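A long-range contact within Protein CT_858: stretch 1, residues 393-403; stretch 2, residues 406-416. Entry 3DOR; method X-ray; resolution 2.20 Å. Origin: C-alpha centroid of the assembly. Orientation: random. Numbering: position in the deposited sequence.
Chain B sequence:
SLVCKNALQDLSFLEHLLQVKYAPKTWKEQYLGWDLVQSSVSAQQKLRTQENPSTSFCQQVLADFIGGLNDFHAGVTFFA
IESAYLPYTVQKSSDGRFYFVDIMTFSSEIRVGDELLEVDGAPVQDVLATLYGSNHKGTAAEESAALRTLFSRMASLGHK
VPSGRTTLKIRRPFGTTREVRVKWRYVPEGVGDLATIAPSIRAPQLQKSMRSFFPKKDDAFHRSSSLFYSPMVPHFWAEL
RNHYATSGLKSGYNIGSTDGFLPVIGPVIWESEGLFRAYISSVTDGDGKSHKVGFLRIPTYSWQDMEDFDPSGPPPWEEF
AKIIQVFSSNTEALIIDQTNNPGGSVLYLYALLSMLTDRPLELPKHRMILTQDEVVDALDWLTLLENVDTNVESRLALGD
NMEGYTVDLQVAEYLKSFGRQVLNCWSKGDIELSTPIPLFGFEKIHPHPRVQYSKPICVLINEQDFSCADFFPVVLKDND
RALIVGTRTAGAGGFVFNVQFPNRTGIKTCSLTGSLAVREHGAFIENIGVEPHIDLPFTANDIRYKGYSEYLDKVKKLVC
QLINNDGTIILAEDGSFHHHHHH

Stretch 1 393-403: ESRLALGDNME
Stretch 2 (406-416) TVDLQVAEYLK

Stretch 1 ends a helix (393-398), leaves it at Gly 399 and runs into a short strand (401-402). Stretch 2 starts extended at Thr 406 and Val 407, then enters a helix from Leu 409 to Lys 416 that continues onward. The helix axes approach to 9.0 Å, and their N-to-C directions differ by 60°. Together the stretches bury 472 Å².

The backbone register is antiparallel at Asn 401 and Thr 406, a non-hydrogen-bonded bridge pair with CA atoms 4.4 Å apart. Next to it, Val 407 N donates to Asp 400 O at 3.0 Å, with a nearly straight angle of 167°. Gly 399 makes the turn at phi/psi 105/166. A CB there would jam against the carbonyl O of Leu 398, so glycine fits.

Val 407 (phi/psi -84/134, chi1 t) has the largest covered area, 126 Å². Val 407 CG2 makes apolar contacts with Leu 398 CB (4.0 Å) and Met 402 CG (3.8 Å). Backbone oxygens also adjoin it: Gly 399 O is 3.1 Å from Val 407 CG2, and Ser 394 O is 3.6 Å from Val 407 CG1.

Leu 398 (m, t) points toward stretch 2. Leu 398 CD1 reaches Leu 415 CD1 (3.5 Å) and Val 411 CG1 (4.2 Å). Met 402 (m, t, p) starts sideways, but its flexible end comes nearer: Met 402 SD is 4.1 Å from Val 411 CG1, and Met 402 CE is 4.3 Å from Leu 415 CD1.

Ser 394 (m) is buried where the helices meet. Ser 394 OG lies 3.3 Å from Leu 409 CA and 3.5 Å from Ala 412 CB. The small side chains of Ser 394 and Ala 412 allow this close approach.

Two waters bridge polar atoms of the two stretches. Water 1 accepts from Arg 395 NE (2.6 Å) and donates to Val 407 O (2.9 Å). Water 2 donates to Asp 400 O (2.7 Å) and Val 407 O (2.8 Å).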

ATOM      1  N   GLU B 393      29.572  -9.620  -1.703  1.00 37.60           N
ATOM      2  CA  GLU B 393      29.029  -8.277  -1.520  1.00 38.07           C
ATOM      3  C   GLU B 393      27.596  -8.219  -2.047  1.00 35.03           C
ATOM      4  O   GLU B 393      26.710  -7.651  -1.416  1.00 34.76           O
ATOM      5  CB  GLU B 393      29.899  -7.269  -2.272  1.00 40.93           C
ATOM      6  CG  GLU B 393      30.537  -6.223  -1.388  1.00 44.15           C
ATOM      7  CD  GLU B 393      31.998  -5.999  -1.718  1.00 45.40           C
ATOM      8  OE1 GLU B 393      32.838  -6.217  -0.820  1.00 49.75           O
ATOM      9  OE2 GLU B 393      32.313  -5.611  -2.864  1.00 42.90           O
ATOM     10  N   SER B 394      27.378  -8.817  -3.211  1.00 32.92           N
ATOM     11  CA  SER B 394      26.057  -8.851  -3.817  1.00 33.79           C
ATOM     12  C   SER B 394      25.072  -9.582  -2.903  1.00 32.59           C
ATOM     13  O   SER B 394      23.971  -9.098  -2.640  1.00 31.47           O
ATOM     14  CB  SER B 394      26.126  -9.560  -5.170  1.00 32.56           C
ATOM     15  OG  SER B 394      27.042  -8.903  -6.028  1.00 34.83           O
ATOM     16  N   ARG B 395      25.474 -10.748  -2.415  1.00 32.90           N
ATOM     17  CA  ARG B 395      24.605 -11.522  -1.538  1.00 34.18           C
ATOM     18  C   ARG B 395      24.272 -10.771  -0.259  1.00 33.50           C
ATOM     19  O   ARG B 395      23.168 -10.899   0.274  1.00 33.46           O
ATOM     20  CB  ARG B 395      25.244 -12.869  -1.205  1.00 35.85           C
ATOM     21  CG  ARG B 395      25.045 -13.924  -2.278  1.00 38.03           C
ATOM     22  CD  ARG B 395      25.769 -15.204  -1.912  1.00 41.89           C
ATOM     23  NE  ARG B 395      26.972 -15.374  -2.715  1.00 45.66           N
ATOM     24  CZ  ARG B 395      28.171 -15.651  -2.222  1.00 46.36           C
ATOM     25  NH1 ARG B 395      28.335 -15.793  -0.913  1.00 47.00           N
ATOM     26  NH2 ARG B 395      29.205 -15.783  -3.042  1.00 48.18           N
ATOM     27  N   LEU B 396      25.218  -9.984   0.238  1.00 33.55           N
ATOM     28  CA  LEU B 396      24.972  -9.212   1.453  1.00 35.62           C
ATOM     29  C   LEU B 396      23.957  -8.095   1.201  1.00 34.52           C
ATOM     30  O   LEU B 396      23.058  -7.853   2.011  1.00 35.47           O
ATOM     31  CB  LEU B 396      26.277  -8.607   1.980  1.00 38.11           C
ATOM     32  CG  LEU B 396      26.125  -7.637   3.159  1.00 41.68           C
ATOM     33  CD1 LEU B 396      25.298  -8.287   4.265  1.00 43.53           C
ATOM     34  CD2 LEU B 396      27.499  -7.240   3.683  1.00 42.43           C
ATOM     35  N   ALA B 397      24.097  -7.418   0.071  1.00 31.48           N
ATOM     36  CA  ALA B 397      23.198  -6.323  -0.263  1.00 30.89           C
ATOM     37  C   ALA B 397      21.802  -6.760  -0.724  1.00 31.09           C
ATOM     38  O   ALA B 397      20.797  -6.123  -0.393  1.00 29.66           O
ATOM     39  CB  ALA B 397      23.844  -5.449  -1.340  1.00 29.93           C
ATOM     40  N   LEU B 398      21.743  -7.859  -1.466  1.00 31.76           N
ATOM     41  CA  LEU B 398      20.484  -8.335  -2.026  1.00 32.07           C
ATOM     42  C   LEU B 398      19.888  -9.590  -1.407  1.00 32.57           C
ATOM     43  O   LEU B 398      18.692  -9.848  -1.553  1.00 31.96           O
ATOM     44  CB  LEU B 398      20.683  -8.557  -3.526  1.00 29.69           C
ATOM     45  CG  LEU B 398      21.106  -7.300  -4.278  1.00 29.98           C
ATOM     46  CD1 LEU B 398      21.656  -7.646  -5.657  1.00 28.93           C
ATOM     47  CD2 LEU B 398      19.909  -6.376  -4.379  1.00 31.69           C
ATOM     48  N   GLY B 399      20.717 -10.362  -0.711  1.00 32.82           N
ATOM     49  CA  GLY B 399      20.258 -11.607  -0.116  1.00 30.97           C
ATOM     50  C   GLY B 399      20.834 -12.712  -0.984  1.00 29.45           C
ATOM     51  O   GLY B 399      21.309 -12.430  -2.087  1.00 29.39           O
ATOM     52  N   ASP B 400      20.809 -13.956  -0.513  1.00 29.74           N
ATOM     53  CA  ASP B 400      21.359 -15.056  -1.298  1.00 30.10           C
ATOM     54  C   ASP B 400      20.571 -15.283  -2.585  1.00 29.96           C
ATOM     55  O   ASP B 400      21.107 -15.801  -3.561  1.00 30.70           O
ATOM     56  CB  ASP B 400      21.403 -16.349  -0.477  1.00 33.94           C
ATOM     57  CG  ASP B 400      22.428 -16.290   0.663  1.00 36.69           C
ATOM     58  OD1 ASP B 400      23.402 -15.511   0.566  1.00 37.39           O
ATOM     59  OD2 ASP B 400      22.263 -17.044   1.647  1.00 39.11           O
ATOM     60  N   ASN B 401      19.299 -14.904  -2.587  1.00 28.75           N
ATOM     61  CA  ASN B 401      18.483 -15.047  -3.781  1.00 29.45           C
ATOM     62  C   ASN B 401      17.314 -14.088  -3.719  1.00 28.46           C
ATOM     63  O   ASN B 401      16.893 -13.678  -2.637  1.00 30.17           O
ATOM     64  CB  ASN B 401      17.957 -16.478  -3.929  1.00 28.91           C
ATOM     65  CG  ASN B 401      16.985 -16.857  -2.832  1.00 32.05           C
ATOM     66  OD1 ASN B 401      17.305 -17.662  -1.959  1.00 36.62           O
ATOM     67  ND2 ASN B 401      15.790 -16.266  -2.863  1.00 30.14           N
ATOM     68  N   MET B 402      16.793 -13.729  -4.885  1.00 26.76           N
ATOM     69  CA  MET B 402      15.657 -12.827  -4.967  1.00 26.68           C
ATOM     70  C   MET B 402      14.461 -13.644  -5.432  1.00 27.67           C
ATOM     71  O   MET B 402      14.297 -13.930  -6.625  1.00 25.01           O
ATOM     72  CB  MET B 402      15.964 -11.683  -5.937  1.00 28.19           C
ATOM     73  CG  MET B 402      17.013 -10.719  -5.389  1.00 26.78           C
ATOM     74  SD  MET B 402      17.695  -9.627  -6.645  1.00 31.84           S
ATOM     75  CE  MET B 402      16.370  -8.361  -6.734  1.00 28.91           C
ATOM     76  N   GLU B 403      13.639 -14.025  -4.459  1.00 25.75           N
ATOM     77  CA  GLU B 403      12.459 -14.848  -4.695  1.00 27.67           C
ATOM     78  C   GLU B 403      12.818 -16.116  -5.458  1.00 26.90           C
ATOM     79  O   GLU B 403      12.092 -16.559  -6.354  1.00 26.28           O
ATOM     80  CB  GLU B 403      11.377 -14.044  -5.424  1.00 26.65           C
ATOM     81  CG  GLU B 403      10.821 -12.928  -4.547  1.00 28.46           C
ATOM     82  CD  GLU B 403       9.637 -12.208  -5.163  1.00 31.73           C
ATOM     83  OE1 GLU B 403       8.619 -12.874  -5.467  1.00 30.24           O
ATOM     84  OE2 GLU B 403       9.724 -10.973  -5.331  1.00 32.36           O
ATOM     85  N   THR B 406      19.033 -16.872  -7.937  1.00 27.91           N
ATOM     86  CA  THR B 406      20.360 -16.790  -7.338  1.00 30.12           C
ATOM     87  C   THR B 406      21.035 -15.435  -7.519  1.00 31.11           C
ATOM     88  O   THR B 406      21.144 -14.938  -8.641  1.00 32.14           O
ATOM     89  CB  THR B 406      21.282 -17.887  -7.911  1.00 30.26           C
ATOM     90  OG1 THR B 406      20.661 -19.174  -7.746  1.00 24.90           O
ATOM     91  CG2 THR B 406      22.631 -17.870  -7.188  1.00 26.03           C
ATOM     92  N   VAL B 407      21.486 -14.840  -6.414  1.00 30.27           N
ATOM     93  CA  VAL B 407      22.152 -13.542  -6.472  1.00 31.60           C
ATOM     94  C   VAL B 407      23.637 -13.685  -6.798  1.00 34.29           C
ATOM     95  O   VAL B 407      24.347 -14.507  -6.213  1.00 34.60           O
ATOM     96  CB  VAL B 407      21.971 -12.743  -5.155  1.00 31.27           C
ATOM     97  CG1 VAL B 407      22.905 -11.526  -5.132  1.00 26.07           C
ATOM     98  CG2 VAL B 407      20.516 -12.276  -5.044  1.00 30.13           C
ATOM     99  N   ASP B 408      24.078 -12.850  -7.734  1.00 35.61           N
ATOM    100  CA  ASP B 408      25.443 -12.826  -8.255  1.00 37.31           C
ATOM    101  C   ASP B 408      25.946 -11.399  -8.392  1.00 34.39           C
ATOM    102  O   ASP B 408      25.205 -10.453  -8.176  1.00 33.63           O
ATOM    103  CB  ASP B 408      25.441 -13.432  -9.663  1.00 38.86           C
ATOM    104  CG  ASP B 408      26.338 -14.609  -9.775  1.00 43.12           C
ATOM    105  OD1 ASP B 408      26.413 -15.197 -10.874  1.00 45.83           O
ATOM    106  OD2 ASP B 408      26.971 -14.943  -8.753  1.00 48.69           O
ATOM    107  N   LEU B 409      27.209 -11.256  -8.781  1.00 34.75           N
ATOM    108  CA  LEU B 409      27.769  -9.936  -9.026  1.00 34.74           C
ATOM    109  C   LEU B 409      27.076  -9.536 -10.338  1.00 31.80           C
ATOM    110  O   LEU B 409      26.752  -8.372 -10.567  1.00 32.12           O
ATOM    111  CB  LEU B 409      29.282 -10.022  -9.254  1.00 36.36           C
ATOM    112  CG  LEU B 409      30.200  -8.948  -8.649  1.00 39.75           C
ATOM    113  CD1 LEU B 409      31.477  -8.896  -9.475  1.00 39.25           C
ATOM    114  CD2 LEU B 409      29.529  -7.578  -8.629  1.00 37.31           C
ATOM    115  N   GLN B 410      26.851 -10.534 -11.188  1.00 30.20           N
ATOM    116  CA  GLN B 410      26.185 -10.332 -12.472  1.00 31.96           C
ATOM    117  C   GLN B 410      24.816  -9.711 -12.230  1.00 29.45           C
ATOM    118  O   GLN B 410      24.388  -8.809 -12.948  1.00 30.14           O
ATOM    119  CB  GLN B 410      26.026 -11.670 -13.205  1.00 34.03           C
ATOM    120  CG  GLN B 410      25.220 -11.588 -14.506  1.00 38.92           C
ATOM    121  CD  GLN B 410      25.730 -10.506 -15.458  1.00 44.03           C
ATOM    122  OE1 GLN B 410      25.554  -9.304 -15.216  1.00 47.48           O
ATOM    123  NE2 GLN B 410      26.369 -10.929 -16.544  1.00 46.04           N
ATOM    124  N   VAL B 411      24.142 -10.200 -11.199  1.00 29.28           N
ATOM    125  CA  VAL B 411      22.831  -9.696 -10.838  1.00 29.57           C
ATOM    126  C   VAL B 411      22.959  -8.253 -10.361  1.00 30.02           C
ATOM    127  O   VAL B 411      22.179  -7.387 -10.775  1.00 31.21           O
ATOM    128  CB  VAL B 411      22.188 -10.586  -9.746  1.00 28.28           C
ATOM    129  CG1 VAL B 411      20.960  -9.914  -9.162  1.00 25.19           C
ATOM    130  CG2 VAL B 411      21.809 -11.940 -10.355  1.00 27.05           C
ATOM    131  N   ALA B 412      23.947  -7.990  -9.509  1.00 28.28           N
ATOM    132  CA  ALA B 412      24.166  -6.636  -9.003  1.00 29.06           C
ATOM    133  C   ALA B 412      24.448  -5.704 -10.175  1.00 29.31           C
ATOM    134  O   ALA B 412      23.911  -4.605 -10.241  1.00 28.43           O
ATOM    135  CB  ALA B 412      25.335  -6.615  -8.010  1.00 27.71           C
ATOM    136  N   GLU B 413      25.280  -6.154 -11.111  1.00 30.75           N
ATOM    137  CA  GLU B 413      25.607  -5.349 -12.277  1.00 32.15           C
ATOM    138  C   GLU B 413      24.381  -5.097 -13.149  1.00 31.74           C
ATOM    139  O   GLU B 413      24.256  -4.027 -13.741  1.00 31.93           O
ATOM    140  CB  GLU B 413      26.710  -6.020 -13.099  1.00 35.17           C
ATOM    141  CG  GLU B 413      28.067  -6.021 -12.401  1.00 40.36           C
ATOM    142  CD  GLU B 413      28.493  -4.621 -11.973  1.00 43.82           C
ATOM    143  OE1 GLU B 413      28.402  -3.697 -12.809  1.00 47.03           O
ATOM    144  OE2 GLU B 413      28.916  -4.436 -10.809  1.00 46.49           O
ATOM    145  N   TYR B 414      23.483  -6.076 -13.235  1.00 30.01           N
ATOM    146  CA  TYR B 414      22.265  -5.904 -14.025  1.00 29.92           C
ATOM    147  C   TYR B 414      21.414  -4.816 -13.389  1.00 29.28           C
ATOM    148  O   TYR B 414      20.895  -3.941 -14.081  1.00 28.45           O
ATOM    149  CB  TYR B 414      21.443  -7.198 -14.076  1.00 26.10           C
ATOM    150  CG  TYR B 414      21.863  -8.197 -15.129  1.00 28.36           C
ATOM    151  CD1 TYR B 414      21.633  -9.558 -14.938  1.00 28.69           C
ATOM    152  CD2 TYR B 414      22.447  -7.789 -16.335  1.00 26.56           C
ATOM    153  CE1 TYR B 414      21.964 -10.491 -15.910  1.00 27.39           C
ATOM    154  CE2 TYR B 414      22.783  -8.719 -17.319  1.00 26.02           C
ATOM    155  CZ  TYR B 414      22.534 -10.073 -17.096  1.00 29.63           C
ATOM    156  OH  TYR B 414      22.838 -11.021 -18.051  1.00 30.08           O
ATOM    157  N   LEU B 415      21.266  -4.886 -12.067  1.00 29.32           N
ATOM    158  CA  LEU B 415      20.463  -3.916 -11.334  1.00 29.71           C
ATOM    159  C   LEU B 415      21.011  -2.492 -11.480  1.00 30.50           C
ATOM    160  O   LEU B 415      20.243  -1.534 -11.612  1.00 29.65           O
ATOM    161  CB  LEU B 415      20.372  -4.319  -9.859  1.00 28.33           C
ATOM    162  CG  LEU B 415      19.573  -5.603  -9.601  1.00 29.26           C
ATOM    163  CD1 LEU B 415      19.773  -6.070  -8.166  1.00 27.86           C
ATOM    164  CD2 LEU B 415      18.104  -5.355  -9.883  1.00 24.18           C
ATOM    165  N   LYS B 416      22.331  -2.351 -11.471  1.00 30.49           N
ATOM    166  CA  LYS B 416      22.933  -1.033 -11.643  1.00 32.23           C
ATOM    167  C   LYS B 416      22.714  -0.542 -13.069  1.00 31.38           C
ATOM    168  O   LYS B 416      22.456   0.639 -13.296  1.00 32.29           O
ATOM    169  CB  LYS B 416      24.423  -1.079 -11.310  1.00 31.93           C
ATOM    170  CG  LYS B 416      24.658  -1.028  -9.817  1.00 35.75           C
ATOM    171  CD  LYS B 416      25.807  -1.898  -9.364  1.00 39.53           C
ATOM    172  CE  LYS B 416      27.151  -1.334  -9.750  1.00 40.72           C
ATOM    173  NZ  LYS B 416      28.217  -2.061  -8.992  1.00 41.02           N
TER
HETATM  174  O   HOH W   1      26.999 -15.225  -5.311  1.00 39.40           O
HETATM  175  O   HOH W   2      23.712 -16.307  -4.158  1.00 45.13           O